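Local coordinates for hydroxyethylphosphonate dioxygenase (Streptomyces albus, PDB 6B9R), which cleaves the carbon-carbon bond of 2-hydroxyethylphosphonate with dioxygen at a non-haem iron(II) centre, yielding hydroxymethylphosphonate, at the interface of chains A and B. Sequence-based numbering; all coordinates share one arbitrary frame. Chains: chain A/B, Hydroxyethylphosphonate dioxygenase.

Contact 1: the interface of chains A and B. Residues chain A 217-218, 220-222; chain B 16, 78, 442-443.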
loop_
_atom_site.group_PDB
_atom_site.type_symbol
_atom_site.label_atom_id
_atom_site.label_comp_id
_atom_site.label_asym_id
_atom_site.label_seq_id
_atom_site.Cartn_x
_atom_site.Cartn_y
_atom_site.Cartn_z
ATOM N N GLN A 217 -0.762 2.051 -8.647
ATOM C CA GLN A 217 -0.793 2.552 -10.020
ATOM C C GLN A 217 -0.745 1.407 -11.022
ATOM O O GLN A 217 -1.490 1.402 -12.008
ATOM C CB GLN A 217 0.381 3.505 -10.254
ATOM C CG GLN A 217 0.322 4.332 -11.540
ATOM C CD GLN A 217 0.682 3.552 -12.791
ATOM O OE1 GLN A 217 1.361 2.531 -12.729
ATOM N NE2 GLN A 217 0.212 4.031 -13.941
ATOM N N ARG A 218 0.140 0.434 -10.792
ATOM C CA ARG A 218 0.286 -0.680 -11.728
ATOM C C ARG A 218 -1.007 -1.463 -11.853
ATOM O O ARG A 218 -1.421 -1.826 -12.960
ATOM C CB ARG A 218 1.408 -1.613 -11.264
ATOM C CG ARG A 218 2.724 -0.927 -10.986
ATOM C CD ARG A 218 3.337 -0.346 -12.238
ATOM N NE ARG A 218 4.625 0.283 -11.955
ATOM C CZ ARG A 218 4.773 1.437 -11.319
ATOM N NH1 ARG A 218 3.713 2.104 -10.903
ATOM N NH2 ARG A 218 5.987 1.929 -11.103
ATOM N N LEU A 220 -4.228 -0.495 -10.930
ATOM C CA LEU A 220 -5.309 0.297 -11.499
ATOM C C LEU A 220 -5.106 0.539 -12.985
ATOM O O LEU A 220 -6.083 0.595 -13.745
ATOM C CB LEU A 220 -5.414 1.615 -10.747
ATOM C CG LEU A 220 -5.902 1.452 -9.309
ATOM C CD1 LEU A 220 -5.777 2.778 -8.574
ATOM C CD2 LEU A 220 -7.335 0.965 -9.291
ATOM N N ALA A 221 -3.852 0.677 -13.423
ATOM C CA ALA A 221 -3.596 0.887 -14.844
ATOM C C ALA A 221 -4.106 -0.279 -15.689
ATOM O O ALA A 221 -4.526 -0.073 -16.834
ATOM C CB ALA A 221 -2.101 1.105 -15.082
ATOM N N THR A 222 -4.092 -1.505 -15.151
ATOM C CA THR A 222 -4.624 -2.633 -15.924
ATOM C C THR A 222 -6.141 -2.671 -15.929
ATOM O O THR A 222 -6.732 -3.203 -16.876
ATOM C CB THR A 222 -4.138 -3.988 -15.397
ATOM O OG1 THR A 222 -4.669 -4.225 -14.081
ATOM C CG2 THR A 222 -2.610 -4.080 -15.401
ATOM N N ARG B 16 2.182 0.963 -21.535
ATOM C CA ARG B 16 2.240 1.259 -20.102
ATOM C C ARG B 16 3.678 1.474 -19.642
ATOM O O ARG B 16 3.945 2.382 -18.844
ATOM C CB ARG B 16 1.582 0.157 -19.262
ATOM C CG ARG B 16 0.053 0.141 -19.342
ATOM C CD ARG B 16 -0.600 -0.670 -18.205
ATOM N NE ARG B 16 -0.183 -2.078 -18.152
ATOM C CZ ARG B 16 -0.623 -3.018 -18.983
ATOM N NH1 ARG B 16 -1.473 -2.706 -19.953
ATOM N NH2 ARG B 16 -0.198 -4.269 -18.864
ATOM N N ILE B 78 2.641 -4.079 -14.671
ATOM C CA ILE B 78 2.219 -5.452 -14.472
ATOM C C ILE B 78 1.459 -5.903 -15.713
ATOM O O ILE B 78 1.078 -5.102 -16.562
ATOM C CB ILE B 78 1.387 -5.640 -13.178
ATOM C CG1 ILE B 78 0.048 -4.928 -13.263
ATOM C CG2 ILE B 78 2.178 -5.183 -11.952
ATOM C CD1 ILE B 78 -0.940 -5.435 -12.215
ATOM N N TYR B 442 -2.969 9.592 -14.705
ATOM C CA TYR B 442 -2.478 8.749 -13.625
ATOM C C TYR B 442 -2.248 7.324 -14.118
ATOM O O TYR B 442 -1.241 6.689 -13.782
ATOM C CB TYR B 442 -3.470 8.783 -12.463
ATOM C CG TYR B 442 -3.226 7.733 -11.406
ATOM C CD1 TYR B 442 -2.025 7.692 -10.706
ATOM C CD2 TYR B 442 -4.189 6.789 -11.102
ATOM C CE1 TYR B 442 -1.793 6.731 -9.733
ATOM C CE2 TYR B 442 -3.964 5.833 -10.121
ATOM C CZ TYR B 442 -2.765 5.813 -9.447
ATOM O OH TYR B 442 -2.542 4.861 -8.478
ATOM N N ILE B 443 -3.166 6.819 -14.939
ATOM C CA ILE B 443 -3.010 5.485 -15.506
ATOM C C ILE B 443 -1.859 5.446 -16.503
ATOM O O ILE B 443 -1.081 4.482 -16.540
ATOM C CB ILE B 443 -4.334 5.040 -16.143
ATOM C CG1 ILE B 443 -5.292 4.603 -15.048
ATOM C CG2 ILE B 443 -4.096 3.918 -17.152
ATOM C CD1 ILE B 443 -6.674 4.397 -15.552
HETATM O O HOH W 1 0.652 -1.786 -15.114
#
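A:Ala221 and B:Ile443 bury the most surface here, 52 and 45 Å² respectively, where helix 215-223 of one subunit packs against helix 439-443 and the N-terminal helix 10-27 of the other in a two-fold interface between two copies of the protein that is probably, though not by this structure alone proven, a biological dimer. The gamma-branch methyl CG2 of B:Ile443 lies 3.8 Å from A:Ala221 CA, and the small methyl of A:Ala221 also meets the aliphatic part of B:Arg16, CB to CD 3.9 Å. A:Ala221 ends at CB, and B:Ile443 CG2 reaches its backbone CA, whereas B:Arg16 packs on the methyl.

One turn earlier, A:Gln217 and B:Tyr442 slide past each other in opposite directions, the amide and phenol planes nearly perpendicular at 87°. With CG anti to its own backbone N (chi1 -168°) and a bend at chi2, the glutamine lays its CG 3.7 Å from B:Tyr442 CE1 and carries its amide on to the tyrosine backbone. There NE2 donates to B:Tyr442 O at 3.0 Å, a nearly straight bond (171° at H) that lies in both the amide and the carbonyl plane. A:Leu220 CD1 sits at the edge of the same phenol ring, in its plane.

At the other flank B:Ile78 packs its CG1 against A:Thr222 CG2 at 3.5 Å, the two side chains crossing at about a right angle. B:Arg16 is steadied within its own chain: NH2 donates in the guanidinium plane to B:Ile78 O at 2.8 Å, while A:Thr222 CG2 rests over one guanidinium face. A water joins the chains beside this pair, 3.0 Å from A:Arg218 O and 3.1 Å from B:Ile78 N.

Contact 2: the interface of chains A and B. Residues chain A 294, 429; chain B 234-235, 241, 297-299.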
loop_
_atom_site.group_PDB
_atom_site.type_symbol
_atom_site.label_atom_id
_atom_site.label_comp_id
_atom_site.label_asym_id
_atom_site.label_seq_id
_atom_site.Cartn_x
_atom_site.Cartn_y
_atom_site.Cartn_z
ATOM N N ARG A 294 -12.389 2.211 12.579
ATOM C CA ARG A 294 -11.422 2.877 11.712
ATOM C C ARG A 294 -11.858 2.857 10.251
ATOM O O ARG A 294 -11.701 3.850 9.533
ATOM C CB ARG A 294 -10.054 2.207 11.882
ATOM C CG ARG A 294 -8.925 2.825 11.077
ATOM C CD ARG A 294 -7.573 2.139 11.326
ATOM N NE ARG A 294 -6.576 2.671 10.397
ATOM C CZ ARG A 294 -5.603 3.522 10.727
ATOM N NH1 ARG A 294 -4.776 3.968 9.791
ATOM N NH2 ARG A 294 -5.433 3.912 11.988
ATOM N N PHE A 429 0.356 -3.048 11.519
ATOM C CA PHE A 429 -0.443 -3.940 12.351
ATOM C C PHE A 429 -0.302 -5.390 11.913
ATOM O O PHE A 429 -0.322 -6.287 12.761
ATOM C CB PHE A 429 -1.908 -3.512 12.353
ATOM C CG PHE A 429 -2.159 -2.317 13.233
ATOM C CD1 PHE A 429 -2.102 -2.443 14.617
ATOM C CD2 PHE A 429 -2.398 -1.078 12.686
ATOM C CE1 PHE A 429 -2.307 -1.351 15.436
ATOM C CE2 PHE A 429 -2.604 0.018 13.491
ATOM C CZ PHE A 429 -2.557 -0.115 14.868
ATOM N N THR B 234 0.888 -3.634 17.672
ATOM C CA THR B 234 0.043 -4.734 18.111
ATOM C C THR B 234 -1.418 -4.396 17.854
ATOM O O THR B 234 -1.881 -3.328 18.264
ATOM C CB THR B 234 0.251 -5.021 19.583
ATOM O OG1 THR B 234 1.616 -5.390 19.794
ATOM C CG2 THR B 234 -0.672 -6.158 20.031
ATOM N N PRO B 235 -2.162 -5.272 17.186
ATOM C CA PRO B 235 -3.606 -5.061 17.034
ATOM C C PRO B 235 -4.270 -4.841 18.385
ATOM O O PRO B 235 -3.913 -5.477 19.384
ATOM C CB PRO B 235 -4.086 -6.358 16.373
ATOM C CG PRO B 235 -2.878 -6.866 15.646
ATOM C CD PRO B 235 -1.700 -6.501 16.514
ATOM N N MET B 241 -0.739 3.398 19.051
ATOM C CA MET B 241 -1.124 4.196 17.894
ATOM C C MET B 241 -1.007 5.684 18.209
ATOM O O MET B 241 -0.505 6.466 17.392
ATOM C CB MET B 241 -2.551 3.836 17.478
ATOM C CG MET B 241 -3.009 4.433 16.153
ATOM S SD MET B 241 -2.352 3.574 14.689
ATOM C CE MET B 241 -0.845 4.497 14.450
ATOM N N LEU B 297 -7.403 5.170 15.724
ATOM C CA LEU B 297 -8.066 3.895 15.950
ATOM C C LEU B 297 -7.235 2.780 15.342
ATOM O O LEU B 297 -6.356 3.014 14.511
ATOM C CB LEU B 297 -9.477 3.895 15.359
ATOM C CG LEU B 297 -10.362 4.960 16.017
ATOM C CD1 LEU B 297 -11.723 4.962 15.382
ATOM C CD2 LEU B 297 -10.482 4.700 17.526
ATOM N N VAL B 298 -7.491 1.565 15.810
ATOM C CA VAL B 298 -6.655 0.427 15.442
ATOM C C VAL B 298 -7.561 -0.732 15.056
ATOM O O VAL B 298 -8.708 -0.816 15.520
ATOM C CB VAL B 298 -5.709 0.030 16.588
ATOM C CG1 VAL B 298 -4.892 1.229 17.054
ATOM C CG2 VAL B 298 -6.504 -0.552 17.742
ATOM N N PRO B 299 -7.109 -1.623 14.191
ATOM C CA PRO B 299 -7.815 -2.892 14.032
ATOM C C PRO B 299 -7.633 -3.756 15.269
ATOM O O PRO B 299 -6.626 -3.677 15.980
ATOM C CB PRO B 299 -7.141 -3.514 12.810
ATOM C CG PRO B 299 -5.778 -2.924 12.794
ATOM C CD PRO B 299 -5.945 -1.517 13.291
#
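A:Phe429, on helix 425-433, inserts its ring among B:Pro299, B:Val298, B:Met241 and the B:Thr234-B:Pro235 segment, and with 62 Å² hidden by the partner it dominates this part of the A-B interface. One face of the ring is covered by B:Pro299, whose CD stands 3.7 Å from the centroid of the A:Phe429 ring in a CH-pi contact, displaced toward the rim. The pyrrolidine CG of the same proline reaches farther up the ring, toward A:Phe429 CG and CB, so that the proline covers the side of the ring nearest its stem as well.

At the distal end, A:Phe429 CZ meets the B:Val298 methyl CG1 at 3.5 Å, the two side chains crossing at about a right angle. B:Met241 touches the same end with its sulfur, SD to CZ of A:Phe429 3.7 Å. Bends at chi2 and chi3 (-90°) fold the methionine chain, and the sulfur, not the terminal methyl, makes the contact. Along the ring edge lies the backbone at B:Thr234 and B:Pro235: B:Pro235 N and the carbonyl carbon of B:Thr234 are in the ring plane, and B:Thr234 O is 3.5 Å from A:Phe429 CE1. The carbonyl oxygen thus faces an aromatic C-H edge, a modestly favourable electrostatic pairing at most.

Outward from the ring, A:Arg294 of the 3-10 helix 293-296 approaches B:Leu297. Their CB atoms are 3.9 Å apart, marking the apolar start of this contact. From there the arginine runs extended from CG to NE, carrying the guanidinium past the leucine backbone. Its NH2 donates to B:Leu297 O at 2.8 Å, with 151° at H; the acceptor lies near the guanidinium plane, while the donor is tilted 24° from the carbonyl plane.

The C-alpha centres of contact 1 and contact 2 lie about 30 Å apart, and the two share no residue. They draw on different elements: helix 215-223 against helices 10-27 and 439-443 and the loop at B:Ile78 in contact 1, helix 425-433 and the 3-10 helix 293-296 against loop segments and helix 238-249 in contact 2. Because the interface is two-fold symmetric, each contact recurs with the chains exchanged, so the interface holds two copies of each. Segments from early, middle and late sequence take part, which suggests that the contact between subunits draws on widely separated parts of the chain, although the coordinates alone do not establish its state in solution.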